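Local coordinates for DUF5037 domain-containing protein (PDB 4GL6) that is of unknown function, a DUF5037 family protein of the gut bacterium Ruminococcus gnavus that joins a small antiparallel sheet and a mixed sheet in one chain, at residues 35-43 / 54-62; 93-104 / 141-152. One frame throughout, in Å; residues are numbered along the deposited sequence.

Contact 1: residues 35-43 / 54-62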
# COMPACT_ATOMS: atom_id res chain seq x y z
N SER A 35 20.59 20.86 13.85
CA SER A 35 19.80 21.71 14.72
C SER A 35 18.27 21.69 14.48
O SER A 35 17.52 21.91 15.42
CB SER A 35 20.30 23.16 14.55
OG SER A 35 19.53 24.11 15.25
N ASP A 36 17.81 21.45 13.25
CA ASP A 36 16.37 21.43 12.94
C ASP A 36 15.80 20.15 13.54
O ASP A 36 16.46 19.11 13.48
CB ASP A 36 16.06 21.44 11.44
CG ASP A 36 16.67 22.61 10.69
OD1 ASP A 36 16.99 23.65 11.31
OD2 ASP A 36 16.83 22.47 9.46
N ASN A 37 14.60 20.25 14.10
CA ASN A 37 13.93 19.11 14.69
C ASN A 37 12.58 18.93 13.99
O ASN A 37 11.50 19.00 14.60
CB ASN A 37 13.80 19.30 16.22
CG ASN A 37 13.33 18.04 16.96
OD1 ASN A 37 13.46 16.91 16.47
ND2 ASN A 37 12.80 18.24 18.16
N GLY A 38 12.65 18.71 12.68
CA GLY A 38 11.47 18.45 11.87
C GLY A 38 10.82 17.10 12.15
O GLY A 38 11.27 16.32 13.00
N ALA A 39 9.75 16.83 11.41
CA ALA A 39 9.00 15.58 11.54
C ALA A 39 9.89 14.35 11.25
O ALA A 39 10.80 14.42 10.40
CB ALA A 39 7.80 15.58 10.59
N ILE A 40 9.64 13.26 11.98
CA ILE A 40 10.33 11.98 11.82
C ILE A 40 9.39 11.05 11.08
O ILE A 40 8.27 10.79 11.57
CB ILE A 40 10.71 11.33 13.16
CG1 ILE A 40 11.65 12.22 13.96
CG2 ILE A 40 11.42 10.00 12.93
CD1 ILE A 40 11.91 11.69 15.37
N TYR A 41 9.83 10.53 9.94
CA TYR A 41 9.06 9.59 9.10
C TYR A 41 9.67 8.19 9.29
O TYR A 41 10.76 7.92 8.84
CB TYR A 41 9.04 10.05 7.63
CG TYR A 41 8.41 11.43 7.45
CD1 TYR A 41 7.02 11.58 7.32
CD2 TYR A 41 9.20 12.60 7.42
CE1 TYR A 41 6.45 12.84 7.16
CE2 TYR A 41 8.64 13.86 7.27
CZ TYR A 41 7.27 13.99 7.14
OH TYR A 41 6.70 15.24 7.00
N ALA A 42 8.91 7.31 9.95
CA ALA A 42 9.34 5.97 10.32
C ALA A 42 8.66 4.86 9.51
O ALA A 42 7.43 4.82 9.46
CB ALA A 42 9.00 5.77 11.80
N THR A 43 9.46 3.94 8.92
CA THR A 43 8.94 2.76 8.23
C THR A 43 8.83 1.66 9.28
O THR A 43 9.85 1.19 9.80
CB THR A 43 9.86 2.33 7.08
OG1 THR A 43 9.81 3.36 6.09
CG2 THR A 43 9.43 1.01 6.47
N PHE A 54 4.61 -0.02 6.87
CA PHE A 54 3.77 1.18 6.83
C PHE A 54 4.50 2.37 7.44
O PHE A 54 5.34 2.18 8.33
CB PHE A 54 2.45 0.97 7.54
CG PHE A 54 2.56 0.69 9.01
CD1 PHE A 54 2.85 -0.59 9.47
CD2 PHE A 54 2.30 1.71 9.95
CE1 PHE A 54 2.94 -0.84 10.84
CE2 PHE A 54 2.37 1.46 11.31
CZ PHE A 54 2.69 0.18 11.76
N GLU A 55 4.19 3.57 6.95
CA GLU A 55 4.85 4.80 7.40
C GLU A 55 4.03 5.49 8.48
O GLU A 55 2.81 5.44 8.47
CB GLU A 55 5.13 5.74 6.23
CG GLU A 55 6.20 6.79 6.53
CD GLU A 55 6.54 7.63 5.31
OE1 GLU A 55 5.64 8.38 4.87
OE2 GLU A 55 7.72 7.58 4.83
N GLY A 56 4.73 6.07 9.44
CA GLY A 56 4.18 6.84 10.55
C GLY A 56 4.96 8.14 10.66
O GLY A 56 6.14 8.20 10.31
N SER A 57 4.31 9.16 11.18
CA SER A 57 4.85 10.50 11.28
C SER A 57 4.92 10.87 12.79
O SER A 57 3.90 10.79 13.47
CB SER A 57 3.91 11.40 10.48
OG SER A 57 4.50 12.64 10.20
N TYR A 58 6.11 11.21 13.30
CA TYR A 58 6.33 11.53 14.73
C TYR A 58 7.18 12.80 14.93
O TYR A 58 7.82 13.28 14.00
CB TYR A 58 7.04 10.35 15.46
CG TYR A 58 6.29 9.03 15.39
CD1 TYR A 58 6.43 8.18 14.30
CD2 TYR A 58 5.41 8.63 16.42
CE1 TYR A 58 5.71 6.97 14.22
CE2 TYR A 58 4.69 7.42 16.35
CZ TYR A 58 4.84 6.59 15.25
OH TYR A 58 4.15 5.41 15.15
N PHE A 59 7.13 13.35 16.15
CA PHE A 59 7.95 14.50 16.58
C PHE A 59 8.59 14.10 17.90
O PHE A 59 7.91 13.57 18.78
CB PHE A 59 7.10 15.77 16.72
CG PHE A 59 7.83 16.94 17.32
CD1 PHE A 59 8.64 17.75 16.52
CD2 PHE A 59 7.68 17.27 18.68
CE1 PHE A 59 9.31 18.85 17.09
CE2 PHE A 59 8.34 18.37 19.24
CZ PHE A 59 9.15 19.16 18.44
N ASN A 60 9.90 14.33 18.02
CA ASN A 60 10.68 13.97 19.20
C ASN A 60 11.17 15.26 19.86
O ASN A 60 12.03 15.92 19.29
CB ASN A 60 11.86 13.08 18.81
CG ASN A 60 12.65 12.60 20.01
OD1 ASN A 60 12.12 11.97 20.91
ND2 ASN A 60 13.93 12.89 20.01
N PRO A 61 10.63 15.62 21.06
CA PRO A 61 11.04 16.89 21.70
C PRO A 61 12.53 17.01 22.06
O PRO A 61 13.20 15.99 22.25
CB PRO A 61 10.16 16.96 22.95
CG PRO A 61 8.99 16.09 22.64
CD PRO A 61 9.55 14.97 21.83
N GLU A 62 13.00 18.26 22.18
CA GLU A 62 14.42 18.60 22.43
C GLU A 62 15.05 17.98 23.70
O GLU A 62 15.93 17.13 23.58
CB GLU A 62 14.63 20.14 22.41
CG GLU A 62 16.00 20.58 21.93
CD GLU A 62 16.25 20.18 20.48
OE1 GLU A 62 15.40 20.46 19.61
OE2 GLU A 62 17.30 19.56 20.20

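Contact 2: residues 93-104 / 141-152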
# COMPACT_ATOMS: atom_id res chain seq x y z
N SER A 93 -3.89 -14.60 -6.28
CA SER A 93 -3.45 -15.95 -5.86
C SER A 93 -3.88 -17.07 -6.79
O SER A 93 -3.28 -18.15 -6.76
CB SER A 93 -3.91 -16.27 -4.46
OG SER A 93 -5.32 -16.21 -4.40
N GLN A 94 -4.95 -16.82 -7.57
CA GLN A 94 -5.44 -17.77 -8.57
C GLN A 94 -4.73 -17.59 -9.92
O GLN A 94 -4.72 -18.49 -10.74
CB GLN A 94 -6.96 -17.63 -8.77
CG GLN A 94 -7.81 -17.86 -7.53
CD GLN A 94 -9.28 -18.09 -7.88
OE1 GLN A 94 -9.69 -19.22 -8.13
NE2 GLN A 94 -10.07 -17.02 -7.88
N ALA A 95 -4.13 -16.41 -10.14
CA ALA A 95 -3.40 -16.06 -11.37
C ALA A 95 -1.90 -16.44 -11.37
O ALA A 95 -1.36 -16.81 -12.43
CB ALA A 95 -3.53 -14.56 -11.62
N ALA A 96 -1.23 -16.30 -10.21
CA ALA A 96 0.21 -16.62 -10.06
C ALA A 96 0.56 -17.21 -8.68
O ALA A 96 -0.26 -17.12 -7.77
CB ALA A 96 1.06 -15.38 -10.32
N GLU A 97 1.75 -17.81 -8.54
CA GLU A 97 2.19 -18.41 -7.25
C GLU A 97 2.96 -17.41 -6.40
O GLU A 97 2.68 -17.29 -5.21
CB GLU A 97 3.08 -19.65 -7.45
CG GLU A 97 2.44 -20.79 -8.24
CD GLU A 97 3.42 -21.92 -8.56
OE1 GLU A 97 4.42 -22.10 -7.84
OE2 GLU A 97 3.18 -22.65 -9.55
N ASN A 98 3.95 -16.75 -7.01
CA ASN A 98 4.77 -15.72 -6.35
C ASN A 98 4.37 -14.32 -6.79
O ASN A 98 4.25 -14.05 -7.99
CB ASN A 98 6.26 -15.86 -6.65
CG ASN A 98 6.96 -16.76 -5.69
OD1 ASN A 98 7.83 -16.29 -4.94
ND2 ASN A 98 6.53 -18.03 -5.63
N TYR A 99 4.22 -13.44 -5.81
CA TYR A 99 3.77 -12.08 -6.04
C TYR A 99 3.88 -11.24 -4.77
O TYR A 99 4.03 -11.79 -3.68
CB TYR A 99 2.29 -12.07 -6.50
CG TYR A 99 1.40 -12.87 -5.58
CD1 TYR A 99 0.89 -12.33 -4.40
CD2 TYR A 99 1.09 -14.20 -5.87
CE1 TYR A 99 0.10 -13.08 -3.53
CE2 TYR A 99 0.28 -14.95 -5.01
CZ TYR A 99 -0.21 -14.39 -3.84
OH TYR A 99 -0.99 -15.13 -3.00
N TYR A 100 3.78 -9.93 -4.93
CA TYR A 100 3.75 -9.02 -3.81
C TYR A 100 2.66 -7.99 -4.11
O TYR A 100 2.72 -7.32 -5.15
CB TYR A 100 5.10 -8.34 -3.61
CG TYR A 100 5.18 -7.58 -2.30
CD1 TYR A 100 4.66 -6.28 -2.20
CD2 TYR A 100 5.76 -8.14 -1.17
CE1 TYR A 100 4.72 -5.56 -1.00
CE2 TYR A 100 5.84 -7.43 0.03
CZ TYR A 100 5.32 -6.14 0.11
OH TYR A 100 5.38 -5.44 1.28
N ILE A 101 1.68 -7.89 -3.21
CA ILE A 101 0.58 -6.96 -3.36
C ILE A 101 0.80 -5.84 -2.36
O ILE A 101 0.78 -6.07 -1.15
CB ILE A 101 -0.77 -7.64 -3.09
CG1 ILE A 101 -0.95 -8.86 -4.02
CG2 ILE A 101 -1.90 -6.63 -3.25
CD1 ILE A 101 -2.14 -9.73 -3.67
N GLN A 102 1.02 -4.63 -2.86
CA GLN A 102 1.26 -3.45 -2.02
C GLN A 102 0.07 -2.47 -2.08
O GLN A 102 -0.19 -1.85 -3.11
CB GLN A 102 2.52 -2.74 -2.50
CG GLN A 102 3.02 -1.67 -1.57
CD GLN A 102 4.07 -0.82 -2.23
OE1 GLN A 102 3.77 -0.06 -3.14
NE2 GLN A 102 5.28 -0.91 -1.75
N GLY A 103 -0.63 -2.34 -0.96
CA GLY A 103 -1.75 -1.41 -0.85
C GLY A 103 -1.24 -0.03 -0.53
O GLY A 103 -0.37 0.11 0.32
N ASP A 104 -1.79 0.99 -1.20
CA ASP A 104 -1.39 2.39 -1.06
C ASP A 104 -2.63 3.24 -0.77
O ASP A 104 -3.24 3.81 -1.67
CB ASP A 104 -0.66 2.83 -2.35
CG ASP A 104 -0.14 4.27 -2.32
OD1 ASP A 104 0.02 4.89 -1.24
OD2 ASP A 104 0.12 4.77 -3.41
N SER A 141 -4.68 2.92 -4.21
CA SER A 141 -4.04 2.27 -5.33
C SER A 141 -3.44 0.96 -4.86
O SER A 141 -3.09 0.83 -3.70
CB SER A 141 -2.97 3.18 -5.90
OG SER A 141 -3.57 4.40 -6.27
N ALA A 142 -3.40 -0.02 -5.75
CA ALA A 142 -2.75 -1.30 -5.47
C ALA A 142 -1.62 -1.46 -6.45
O ALA A 142 -1.84 -1.31 -7.66
CB ALA A 142 -3.73 -2.43 -5.62
N TRP A 143 -0.41 -1.72 -5.93
CA TRP A 143 0.79 -1.97 -6.73
C TRP A 143 1.08 -3.43 -6.58
O TRP A 143 1.62 -3.85 -5.56
CB TRP A 143 1.96 -1.08 -6.27
CG TRP A 143 1.58 0.37 -6.29
CD1 TRP A 143 1.00 1.11 -5.27
CD2 TRP A 143 1.70 1.28 -7.40
NE1 TRP A 143 0.77 2.39 -5.67
CE2 TRP A 143 1.17 2.56 -6.94
CE3 TRP A 143 2.18 1.17 -8.68
CZ2 TRP A 143 1.14 3.69 -7.76
CZ3 TRP A 143 2.15 2.30 -9.51
CH2 TRP A 143 1.63 3.53 -9.06
N VAL A 144 0.70 -4.20 -7.59
CA VAL A 144 0.89 -5.64 -7.62
C VAL A 144 2.10 -5.98 -8.48
O VAL A 144 2.20 -5.55 -9.63
CB VAL A 144 -0.34 -6.35 -8.19
CG1 VAL A 144 -0.11 -7.85 -8.19
CG2 VAL A 144 -1.57 -5.99 -7.35
N TYR A 145 3.01 -6.78 -7.92
CA TYR A 145 4.24 -7.24 -8.58
C TYR A 145 4.18 -8.77 -8.67
O TYR A 145 4.18 -9.43 -7.64
CB TYR A 145 5.45 -6.76 -7.76
CG TYR A 145 5.53 -5.24 -7.70
CD1 TYR A 145 6.06 -4.51 -8.76
CD2 TYR A 145 5.01 -4.54 -6.61
CE1 TYR A 145 6.10 -3.13 -8.73
CE2 TYR A 145 5.04 -3.15 -6.57
CZ TYR A 145 5.59 -2.45 -7.64
OH TYR A 145 5.64 -1.08 -7.62
N ILE A 146 4.07 -9.32 -9.90
CA ILE A 146 3.94 -10.76 -10.14
C ILE A 146 5.21 -11.36 -10.75
O ILE A 146 5.82 -10.74 -11.61
CB ILE A 146 2.78 -11.06 -11.12
CG1 ILE A 146 1.44 -10.58 -10.55
CG2 ILE A 146 2.69 -12.55 -11.41
CD1 ILE A 146 0.28 -10.75 -11.51
N ASP A 147 5.57 -12.56 -10.29
CA ASP A 147 6.68 -13.35 -10.85
C ASP A 147 6.02 -14.02 -12.04
O ASP A 147 5.24 -14.96 -11.88
CB ASP A 147 7.20 -14.36 -9.82
CG ASP A 147 8.37 -15.19 -10.32
OD1 ASP A 147 8.58 -15.27 -11.55
OD2 ASP A 147 9.07 -15.78 -9.46
N ALA A 148 6.33 -13.50 -13.23
CA ALA A 148 5.72 -13.98 -14.48
C ALA A 148 6.06 -15.42 -14.81
O ALA A 148 5.33 -16.05 -15.54
CB ALA A 148 6.09 -13.05 -15.64
N SER A 149 7.16 -15.95 -14.27
CA SER A 149 7.51 -17.36 -14.46
C SER A 149 6.53 -18.33 -13.77
O SER A 149 6.39 -19.47 -14.20
CB SER A 149 8.93 -17.64 -13.95
OG SER A 149 9.02 -17.47 -12.55
N THR A 150 5.85 -17.84 -12.72
CA THR A 150 4.95 -18.64 -11.90
C THR A 150 3.46 -18.39 -12.17
O THR A 150 2.66 -18.46 -11.22
CB THR A 150 5.27 -18.36 -10.41
OG1 THR A 150 4.83 -17.04 -10.06
CG2 THR A 150 6.77 -18.52 -10.12
N MSE A 151 3.06 -18.12 -13.42
CA MSE A 151 1.61 -17.94 -13.76
C MSE A 151 0.91 -19.31 -13.64
O MSE A 151 1.52 -20.33 -13.95
CB MSE A 151 1.37 -17.43 -15.19
CG MSE A 151 2.00 -16.11 -15.55
SE MSE A 151 1.49 -14.60 -14.47
CE MSE A 151 -0.42 -14.47 -14.91
N LYS A 152 -0.35 -19.30 -13.22
CA LYS A 152 -1.15 -20.53 -13.03
C LYS A 152 -2.03 -20.91 -14.24
O LYS A 152 -2.96 -21.73 -14.11
CB LYS A 152 -1.98 -20.43 -11.73
CG LYS A 152 -1.15 -20.49 -10.46
CD LYS A 152 -1.98 -20.60 -9.19
CE LYS A 152 -1.10 -20.93 -7.99
NZ LYS A 152 -1.85 -21.12 -6.72
O HOH W 1 5.03 0.01 -5.44

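Contact 1: residues 35-43 / 54-62
E55 leads off the pairing from strand 54-59: its CA lies 3.3 Å from the carbonyl O of A42 in a CA-H...O contact, and its carboxylate reaches along the sheet to the CB of Y41, where OE2 is also hydrogen-bonded to a bound glycerol. G56 exchanges two backbone hydrogen bonds with A42. S57 is the non-hydrogen-bonded partner of Y41 and places OG 3.6 Å from CE1 of that ring. OG gets there because it stands opposite the backbone N (chi1 -164°). Y58 forms the next hydrogen-bonded pair, with I40 N to Y58 O at 2.7 Å; its CE1 comes 4.3 Å from A42 CB on the face that also carries I40. The CB of F59 points away from 35-43, but the ring comes back toward it, and the carbonyl O of N37 meets CE1 at its edge, 3.3 Å away. N60, past the strand, offers CB to I40 CD1 and its carbonyl O to N37 ND2. This last bond (2.7 Å) is fairly straight, 166° at the hydrogen, with the acceptor in the amide plane of N37, while N37 OD1 is held by Q29. With an alanine in place of N37, N60 O would probably lose this side-chain donor and Q29 one of its acceptors, so that 35-39 and 60-62 are held together less firmly. The two strands form an antiparallel beta hairpin in the middle of a four-stranded sheet: strand 22-28 flanks 40-46, strand 69-70 flanks 54-59, and helix 6-18 packs I6, I10 and L14 against I40, A42 and Y58.

Contact 2: residues 93-104 / 141-152
The indole of W143 meets D104 at its edge: the CB of D104 lies in the ring plane, and D104 OD2, near that plane, takes a weak hydrogen bond from W143 NE1 at 3.3 Å. Carboxylate and indole are turned 38° apart. The Q102 amide stands steeply to the same indole, its plane 77° away, with OE1 3.7 Å from CD1. Y145 has Y100 O at its edge and, in its plane, a water that bonds to its OH and donates to Q102 OE1, an oxygen also held by S199. Stacking continues into strand 175-182, where Y178 lies against W143 and Y180 against Y145. Strands 99-104 and 141-147 run antiparallel as edge strand and neighbour in a mixed four-stranded sheet; paired backbone bonds join Y100 to Y145, Q102 to W143 and D104 to S141. On the other face, which helix 75-95 covers, I101 CG2 and V144 CG2 lie side by side at 4.2 Å. Beyond the regular pairing the register shifts by two residues. D147 N bonds to N98 O from above the carbonyl plane, and D147 OD1 receives S149 N in an Asx turn. T150 OG1, set between its own backbone N and carbonyl carbon (chi1 71°), donates to D147 O and accepts N98 N at 3.2 Å, while T150 O takes E97 N. A96 CB meets I146 CG2 in an apolar contact. K152 N then bonds to A95 O at 2.8 Å, and the extended K152 side chain passes E97 CG to a weak bond from NZ to S93 O.

The two contacts belong to different sheets and follow one another along the chain, contact 1 ending before contact 2 begins. Their centres are about 32 Å apart, on opposite sides of the chain's centre, and their nearest atoms stay about 8 Å apart without touching. Contact 1 lies farther out, its centre about 21 Å from that of the chain against 13 Å for contact 2. Helix 75-95 follows contact 1 in sequence, and its last residues, 93-95, belong to contact 2. The turn of the hairpin bridges part of the gap: H52 meets the Y100 ring and K51 O accepts its hydroxyl. Each contact has a glycerol nearby, probably from the crystallisation liquor, and no active site is known.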